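Local coordinates for hypoxanthine-guanine-xanthine phosphoribosyltransferase (Tritrichomonas foetus, PDB 1HGX) that catalyses the transfer of a phosphoribosyl group to hypoxanthine, guanine or xanthine, salvaging host purines as the nucleotides IMP, GMP and XMP, at the interface of chains A and B. Coordinates in Å, arbitrary orientation; residue numbers count along the deposited sequence, not the author numbering. Chains: chain A/B, Hypoxanthine-guanine-xanthine phosphoribosyltransferase.

The interface of chains A and B. Residues chain A 54, 57-58; chain B 51, 55, 170.
One face of the B:Phe51 ring looks towards chain A. Over this face stands A:Thr54, whose carbonyl O makes a loose contact with CZ of B:Phe51. The A:Lys58 chain runs past the rim on the same side. Its CG sits obliquely above the edge and reaches CE2 of B:Phe51 at 3.5 Å. From there the chain heads back over the CE2–CD2 edge, against the direction of the B:Phe51 side chain, and brings CE near CD2. A:Leu57 meets the far end of the ring nearly edge-on, with its CB 4.0 Å from CZ of B:Phe51.

CG of A:Lys58 lies anti to its own carbonyl carbon (chi1 -72°), and the chain is extended beyond it. This sets CG and CE along the CE2–CD2 edge and carries the terminal nitrogen NZ on to B:Asp55. There NZ of A:Lys58 is 3.4 Å from OD1 of B:Asp55, a salt bridge with a weak hydrogen bond. OD2 of B:Asp55 is only slightly farther from this NZ, at 3.6 Å. NZ thus faces both carboxylate oxygens, somewhat off their plane.

The patch is part of the two-fold interface of the homodimer, where helix 50-57 of each subunit contributes, and it helps hold the subunits together. Its centre is about 24 Å from A:Asp106, the probable proton acceptor. B:Asn170 closes the other end, with CB 3.5 Å from the carbonyl O of A:Leu57. A water bridges the backbones here, 3.1 Å from O of A:Lys58 and 2.8 Å from O of B:Asn170.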
# COMPACT_ATOMS: atom_id res chain seq x y z
N THR A 54 -2.01 -0.01 5.07
CA THR A 54 -2.11 -1.46 5.02
C THR A 54 -2.16 -2.09 6.41
O THR A 54 -2.86 -3.08 6.62
CB THR A 54 -0.98 -2.09 4.20
OG1 THR A 54 0.27 -1.75 4.79
CG2 THR A 54 -1.02 -1.57 2.76
N LEU A 57 -5.74 -1.69 7.65
CA LEU A 57 -6.63 -2.60 6.92
C LEU A 57 -6.51 -4.05 7.39
O LEU A 57 -7.46 -4.82 7.27
CB LEU A 57 -6.40 -2.50 5.42
CG LEU A 57 -7.34 -1.59 4.62
CD1 LEU A 57 -7.47 -0.21 5.25
CD2 LEU A 57 -6.84 -1.49 3.19
N LYS A 58 -5.36 -4.42 7.94
CA LYS A 58 -5.16 -5.78 8.44
C LYS A 58 -5.98 -6.00 9.71
O LYS A 58 -6.13 -7.13 10.18
CB LYS A 58 -3.69 -6.05 8.72
CG LYS A 58 -2.86 -6.20 7.48
CD LYS A 58 -1.40 -6.22 7.83
CE LYS A 58 -0.55 -6.27 6.58
NZ LYS A 58 0.86 -6.01 6.93
N PHE B 51 -0.67 -4.92 -0.31
CA PHE B 51 -0.27 -5.58 0.93
C PHE B 51 1.15 -6.15 0.80
O PHE B 51 2.01 -5.93 1.64
CB PHE B 51 -1.24 -6.74 1.25
CG PHE B 51 -2.39 -6.36 2.14
CD1 PHE B 51 -3.24 -5.31 1.81
CD2 PHE B 51 -2.62 -7.06 3.32
CE1 PHE B 51 -4.31 -4.96 2.64
CE2 PHE B 51 -3.68 -6.72 4.15
CZ PHE B 51 -4.53 -5.68 3.81
N ASP B 55 4.82 -4.80 2.46
CA ASP B 55 5.54 -5.77 3.29
C ASP B 55 6.93 -6.00 2.74
O ASP B 55 7.86 -6.24 3.51
CB ASP B 55 4.77 -7.09 3.41
CG ASP B 55 3.77 -7.08 4.55
OD1 ASP B 55 3.88 -6.19 5.43
OD2 ASP B 55 2.87 -7.94 4.57
N ASN B 170 -8.34 -8.84 5.13
CA ASN B 170 -7.70 -8.79 6.44
C ASN B 170 -7.22 -10.11 7.01
O ASN B 170 -6.49 -10.12 7.99
CB ASN B 170 -8.62 -8.12 7.45
CG ASN B 170 -9.92 -8.87 7.65
OD1 ASN B 170 -10.67 -9.11 6.70
ND2 ASN B 170 -10.19 -9.25 8.88
O HOH W 1 -4.39 -9.65 9.80